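Local coordinates for protein peroxisomal catalase (Pichia angusta, PDB 2XQ1) that probably breaks down the hydrogen peroxide produced by peroxisomal oxidases to water and oxygen, using a heme cofactor in a homotetramer, at residues S88-D93 with T130-L135; G209-W214 with Y223-F228. All coordinates share one frame; numbering follows the deposited sequence.

How the contacts relate
From the N terminus, contact 1 comes first: residues 88-93, in the connection between strands 70-79 and 98-107, meet residues 130-135 at the turn joining strands 122-130 and 133-140. It closes a 36-residue excursion that contains strand 98-107 and nearly all of strand 122-130. Contact 2 follows in series, neither nested in contact 1 nor crossing it, and closes the short hairpin of strands 212-215 and 221-230 beside the heme pocket. Their centres lie about 16 Å apart and their nearest atoms about 5 Å, without touching. Both reach the same antiparallel sheet. Strand 335-337 links them, pairing with strand 212-215 and placing Met335 against Phe91 and Leu135.

Contact 1: residues S88-D93 with T130-L135; sequences SAKFLD and TEDGNL
Phe91 and Thr130 bring the two backbones to 5.8 Å, CA to CA, where the 3-10 turn of 90-92 lies against a type I turn from Thr130 to Gly133. That turn closes a two-residue beta hairpin between strands 122-130 and 133-140 of the antiparallel barrel at the core of the catalase fold. Thr130 suits the hairpin corner because its OG1 accepts the backbone N-H of Asp132 at 3.0 Å, forming an ST turn, while its CG2 packs beside the Phe91 side chain, 4.0 Å from Phe91 CB. An alanine here would probably leave the Asp132 N-H without this acceptor and open a small gap beside Phe91. Gly133 completes the turn with a positive phi of 115°, at which a side chain would be jammed against the preceding carbonyl O. At the outer side, Lys90 crosses Glu131 and Asp132 at about a right angle. Its CD lies 3.3 Å from Glu131 OE1, but this carboxylate salt-bridges Lys97; the Lys90 chain is bent at its end (chi4 62°), and NZ makes a long salt bridge of 3.5 Å with Asp132 OD1. A long, flexible lysine can therefore lay its methylenes over the turn and still carry its charge to the aspartate. The inner side is apolar. Phe91 also meets Phe77, Phe128 and Met335, and Leu92 CG sits over the centre of its ring. Leu135, with CG anti to the backbone N (chi1 168°), crosses the Phe91 side chain at about a right angle, its CD2 methyl 3.7 Å from Phe91 CE1 and 3.8 Å from Phe91 CZ.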
loop_
_atom_site.group_PDB
_atom_site.type_symbol
_atom_site.label_atom_id
_atom_site.label_comp_id
_atom_site.label_asym_id
_atom_site.label_seq_id
_atom_site.Cartn_x
_atom_site.Cartn_y
_atom_site.Cartn_z
ATOM N N SER O 88 28.849 -9.561 -26.885
ATOM C CA SER O 88 29.023 -8.125 -27.213
ATOM C C SER O 88 28.803 -7.130 -26.059
ATOM O O SER O 88 28.876 -5.918 -26.267
ATOM C CB SER O 88 28.089 -7.738 -28.383
ATOM O OG SER O 88 26.717 -7.600 -27.986
ATOM N N ALA O 89 28.510 -7.635 -24.861
ATOM C CA ALA O 89 28.097 -6.772 -23.747
ATOM C C ALA O 89 29.156 -5.733 -23.438
ATOM O O ALA O 89 30.338 -6.065 -23.352
ATOM C CB ALA O 89 27.790 -7.603 -22.495
ATOM N N LYS O 90 28.718 -4.488 -23.278
ATOM C CA LYS O 90 29.598 -3.363 -22.974
ATOM C C LYS O 90 30.541 -3.563 -21.793
ATOM O O LYS O 90 31.683 -3.158 -21.854
ATOM C CB LYS O 90 28.790 -2.084 -22.752
ATOM C CG LYS O 90 28.755 -1.138 -23.945
ATOM C CD LYS O 90 28.755 0.318 -23.454
ATOM C CE LYS O 90 28.816 1.339 -24.602
ATOM N NZ LYS O 90 27.605 1.224 -25.483
ATOM N N PHE O 91 30.087 -4.176 -20.712
ATOM C CA PHE O 91 30.957 -4.276 -19.541
ATOM C C PHE O 91 32.080 -5.283 -19.746
ATOM O O PHE O 91 33.029 -5.318 -18.971
ATOM C CB PHE O 91 30.155 -4.524 -18.252
ATOM C CG PHE O 91 29.736 -5.940 -18.052
ATOM C CD1 PHE O 91 28.664 -6.480 -18.763
ATOM C CD2 PHE O 91 30.404 -6.743 -17.136
ATOM C CE1 PHE O 91 28.272 -7.820 -18.565
ATOM C CE2 PHE O 91 30.020 -8.066 -16.930
ATOM C CZ PHE O 91 28.947 -8.606 -17.649
ATOM N N LEU O 92 31.953 -6.088 -20.797
ATOM C CA LEU O 92 32.957 -7.076 -21.182
ATOM C C LEU O 92 33.742 -6.615 -22.411
ATOM O O LEU O 92 34.587 -7.348 -22.909
ATOM C CB LEU O 92 32.315 -8.446 -21.451
ATOM C CG LEU O 92 31.498 -9.136 -20.352
ATOM C CD1 LEU O 92 30.751 -10.336 -20.888
ATOM C CD2 LEU O 92 32.350 -9.536 -19.172
ATOM N N ASP O 93 33.445 -5.402 -22.883
ATOM C CA ASP O 93 34.143 -4.681 -23.980
ATOM C C ASP O 93 35.619 -4.961 -24.217
ATOM O O ASP O 93 36.031 -5.321 -25.319
ATOM C CB ASP O 93 34.073 -3.161 -23.719
ATOM C CG ASP O 93 33.234 -2.413 -24.751
ATOM O OD1 ASP O 93 32.804 -3.034 -25.747
ATOM O OD2 ASP O 93 33.005 -1.189 -24.563
ATOM N N THR O 130 26.340 -1.402 -15.270
ATOM C CA THR O 130 27.047 -1.210 -16.521
ATOM C C THR O 130 26.619 0.056 -17.266
ATOM O O THR O 130 25.624 0.674 -16.928
ATOM C CB THR O 130 26.779 -2.377 -17.442
ATOM O OG1 THR O 130 25.571 -2.128 -18.185
ATOM C CG2 THR O 130 26.650 -3.666 -16.635
ATOM N N GLU O 131 27.368 0.416 -18.307
ATOM C CA GLU O 131 27.035 1.569 -19.157
ATOM C C GLU O 131 25.790 1.322 -20.033
ATOM O O GLU O 131 25.220 2.241 -20.603
ATOM C CB GLU O 131 28.224 1.933 -20.052
ATOM C CG GLU O 131 29.544 2.106 -19.309
ATOM C CD GLU O 131 30.768 1.694 -20.167
ATOM O OE1 GLU O 131 30.725 0.601 -20.817
ATOM O OE2 GLU O 131 31.787 2.466 -20.167
ATOM N N ASP O 132 25.361 0.083 -20.138
ATOM C CA ASP O 132 24.156 -0.213 -20.898
ATOM C C ASP O 132 22.951 -0.584 -20.012
ATOM O O ASP O 132 22.029 -1.231 -20.497
ATOM C CB ASP O 132 24.441 -1.364 -21.871
ATOM C CG ASP O 132 24.817 -0.890 -23.282
ATOM O OD1 ASP O 132 24.797 0.334 -23.546
ATOM O OD2 ASP O 132 25.118 -1.760 -24.132
ATOM N N GLY O 133 22.983 -0.204 -18.726
ATOM C CA GLY O 133 21.941 -0.550 -17.755
ATOM C C GLY O 133 22.439 -1.469 -16.643
ATOM O O GLY O 133 23.599 -1.915 -16.660
ATOM N N ASN O 134 21.567 -1.755 -15.671
ATOM C CA ASN O 134 21.857 -2.737 -14.610
ATOM C C ASN O 134 21.621 -4.155 -15.094
ATOM O O ASN O 134 20.588 -4.438 -15.721
ATOM C CB ASN O 134 21.031 -2.459 -13.343
ATOM C CG ASN O 134 21.462 -1.156 -12.638
ATOM O OD1 ASN O 134 22.426 -0.505 -13.066
ATOM N ND2 ASN O 134 20.750 -0.765 -11.566
ATOM N N LEU O 135 22.599 -5.021 -14.835
ATOM C CA LEU O 135 22.484 -6.429 -15.153
ATOM C C LEU O 135 22.370 -7.195 -13.853
ATOM O O LEU O 135 23.268 -7.092 -13.008
ATOM C CB LEU O 135 23.710 -6.912 -15.934
ATOM C CG LEU O 135 23.873 -8.435 -16.086
ATOM C CD1 LEU O 135 22.871 -9.013 -17.097
ATOM C CD2 LEU O 135 25.302 -8.765 -16.498
#

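Contact 2: residues G209-W214 with Y223-F228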
loop_
_atom_site.group_PDB
_atom_site.type_symbol
_atom_site.label_atom_id
_atom_site.label_comp_id
_atom_site.label_asym_id
_atom_site.label_seq_id
_atom_site.Cartn_x
_atom_site.Cartn_y
_atom_site.Cartn_z
ATOM N N GLY O 209 22.718 -21.891 -13.171
ATOM C CA GLY O 209 21.669 -22.902 -13.146
ATOM C C GLY O 209 21.075 -23.088 -14.535
ATOM O O GLY O 209 21.281 -24.133 -15.170
ATOM N N HIS O 210 20.355 -22.054 -14.991
ATOM C CA HIS O 210 19.736 -21.985 -16.319
ATOM C C HIS O 210 20.745 -21.867 -17.448
ATOM O O HIS O 210 21.888 -21.479 -17.224
ATOM C CB HIS O 210 18.819 -20.749 -16.440
ATOM C CG HIS O 210 17.766 -20.662 -15.388
ATOM N ND1 HIS O 210 16.772 -21.609 -15.247
ATOM C CD2 HIS O 210 17.552 -19.733 -14.430
ATOM C CE1 HIS O 210 15.996 -21.268 -14.236
ATOM N NE2 HIS O 210 16.448 -20.134 -13.726
ATOM N N THR O 211 20.284 -22.158 -18.663
ATOM C CA THR O 211 20.995 -21.792 -19.874
ATOM C C THR O 211 20.551 -20.420 -20.346
ATOM O O THR O 211 19.364 -20.181 -20.446
ATOM C CB THR O 211 20.713 -22.803 -20.988
ATOM O OG1 THR O 211 21.248 -24.075 -20.608
ATOM C CG2 THR O 211 21.355 -22.377 -22.280
ATOM N N TYR O 212 21.506 -19.525 -20.613
ATOM C CA TYR O 212 21.244 -18.196 -21.187
ATOM C C TYR O 212 21.733 -18.202 -22.636
ATOM O O TYR O 212 22.300 -19.177 -23.092
ATOM C CB TYR O 212 21.942 -17.090 -20.373
ATOM C CG TYR O 212 21.315 -16.843 -19.026
ATOM C CD1 TYR O 212 21.486 -17.745 -17.992
ATOM C CD2 TYR O 212 20.541 -15.722 -18.784
ATOM C CE1 TYR O 212 20.901 -17.552 -16.772
ATOM C CE2 TYR O 212 19.943 -15.521 -17.551
ATOM C CZ TYR O 212 20.134 -16.448 -16.551
ATOM O OH TYR O 212 19.575 -16.299 -15.302
ATOM N N LYS O 213 21.501 -17.118 -23.363
ATOM C CA LYS O 213 21.990 -16.977 -24.723
ATOM C C LYS O 213 22.781 -15.700 -24.846
ATOM O O LYS O 213 22.276 -14.626 -24.536
ATOM C CB LYS O 213 20.831 -16.916 -25.702
ATOM C CG LYS O 213 19.969 -18.161 -25.718
ATOM C CD LYS O 213 19.375 -18.408 -27.093
ATOM C CE LYS O 213 18.279 -17.405 -27.432
ATOM N NZ LYS O 213 17.842 -17.611 -28.825
ATOM N N TRP O 214 24.017 -15.820 -25.315
ATOM C CA TRP O 214 24.907 -14.677 -25.441
ATOM C C TRP O 214 25.178 -14.377 -26.914
ATOM O O TRP O 214 25.314 -15.281 -27.725
ATOM C CB TRP O 214 26.182 -14.932 -24.625
ATOM C CG TRP O 214 25.961 -14.790 -23.128
ATOM C CD1 TRP O 214 24.756 -14.642 -22.469
ATOM C CD2 TRP O 214 26.969 -14.799 -22.114
ATOM N NE1 TRP O 214 24.962 -14.531 -21.112
ATOM C CE2 TRP O 214 26.310 -14.629 -20.863
ATOM C CE3 TRP O 214 28.368 -14.915 -22.137
ATOM C CZ2 TRP O 214 27.007 -14.593 -19.645
ATOM C CZ3 TRP O 214 29.064 -14.877 -20.917
ATOM C CH2 TRP O 214 28.377 -14.709 -19.691
ATOM N N TYR O 223 24.659 -20.861 -26.655
ATOM C CA TYR O 223 24.063 -21.131 -25.345
ATOM C C TYR O 223 25.165 -21.110 -24.279
ATOM O O TYR O 223 26.242 -21.644 -24.517
ATOM C CB TYR O 223 23.361 -22.503 -25.303
ATOM C CG TYR O 223 22.082 -22.650 -26.097
ATOM C CD1 TYR O 223 20.961 -21.874 -25.834
ATOM C CD2 TYR O 223 21.983 -23.606 -27.084
ATOM C CE1 TYR O 223 19.783 -22.039 -26.567
ATOM C CE2 TYR O 223 20.819 -23.777 -27.821
ATOM C CZ TYR O 223 19.728 -23.000 -27.564
ATOM O OH TYR O 223 18.587 -23.190 -28.316
ATOM N N VAL O 224 24.900 -20.504 -23.114
ATOM C CA VAL O 224 25.888 -20.466 -22.028
ATOM C C VAL O 224 25.380 -20.927 -20.669
ATOM O O VAL O 224 24.189 -20.916 -20.397
ATOM C CB VAL O 224 26.531 -19.081 -21.822
ATOM C CG1 VAL O 224 26.897 -18.447 -23.133
ATOM C CG2 VAL O 224 25.599 -18.195 -21.089
ATOM N N GLN O 225 26.335 -21.330 -19.836
ATOM C CA GLN O 225 26.132 -21.680 -18.432
ATOM C C GLN O 225 27.262 -20.994 -17.678
ATOM O O GLN O 225 28.426 -21.160 -18.057
ATOM C CB GLN O 225 26.253 -23.188 -18.235
ATOM C CG GLN O 225 25.029 -23.970 -18.635
ATOM C CD GLN O 225 24.022 -24.182 -17.497
ATOM O OE1 GLN O 225 24.352 -24.083 -16.312
ATOM N NE2 GLN O 225 22.787 -24.476 -17.862
ATOM N N VAL O 226 26.951 -20.227 -16.632
ATOM C CA VAL O 226 27.971 -19.398 -16.012
ATOM C C VAL O 226 28.400 -19.994 -14.672
ATOM O O VAL O 226 27.571 -20.522 -13.943
ATOM C CB VAL O 226 27.485 -17.933 -15.897
ATOM C CG1 VAL O 226 28.592 -17.025 -15.326
ATOM C CG2 VAL O 226 27.057 -17.402 -17.273
ATOM N N HIS O 227 29.697 -19.939 -14.366
ATOM C CA HIS O 227 30.237 -20.499 -13.112
ATOM C C HIS O 227 31.055 -19.461 -12.328
ATOM O O HIS O 227 32.019 -18.872 -12.854
ATOM C CB HIS O 227 31.150 -21.709 -13.380
ATOM C CG HIS O 227 30.461 -22.885 -13.995
ATOM N ND1 HIS O 227 29.860 -22.832 -15.241
ATOM C CD2 HIS O 227 30.320 -24.161 -13.562
ATOM C CE1 HIS O 227 29.353 -24.014 -15.536
ATOM N NE2 HIS O 227 29.618 -24.840 -14.536
ATOM N N PHE O 228 30.697 -19.234 -11.070
ATOM C CA PHE O 228 31.543 -18.409 -10.215
ATOM C C PHE O 228 32.227 -19.324 -9.217
ATOM O O PHE O 228 31.560 -19.919 -8.386
ATOM C CB PHE O 228 30.734 -17.337 -9.461
ATOM C CG PHE O 228 30.073 -16.322 -10.343
ATOM C CD1 PHE O 228 30.562 -16.035 -11.614
ATOM C CD2 PHE O 228 28.963 -15.627 -9.888
ATOM C CE1 PHE O 228 29.910 -15.063 -12.441
ATOM C CE2 PHE O 228 28.313 -14.658 -10.692
ATOM C CZ PHE O 228 28.785 -14.371 -11.958
#
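Gln225 NE2 donates to both Gly209 O at 3.1 Å and Thr211 OG1 at 3.2 Å, each close to its amide plane, so the amide is held against turning. Bent at chi2 (-91°), the Gln225 chain turns CD back toward the 209-211 backbone, and its amide has an N-H for each acceptor. Thr211 OG1 is also hydrogen-bonded to Val288 O, so a hydroxyl suits this buried place. Alongside, in the beta hairpin, Tyr212 and Val224 form a hydrogen-bonded antiparallel pair, with Val224 N to Tyr212 O at 2.9 Å. On their face, beta-branched Val224 sets CG2 over the five-membered ring of Trp214, 3.6 Å from its centroid, a CH-pi contact, and Val226 CG2 meets Trp214 CZ2. On the face of Lys213 and Tyr223, a non-hydrogen-bonded pair, the two side chains run side by side, Lys213 CD 3.7 Å from Tyr223 CE1. Their polar ends go to acids, Lys213 NZ to Asp419 and Glu420, Tyr223 OH to Glu420. His210 touches the heme and is hydrogen-bonded through NE2 to Arg346 and ND1 to Asp340. Strand 221-230 pairs with strand 268-276 as well as with 212-215, which pairs with 335-337, while helix 341-357 packs on His210 and Tyr212.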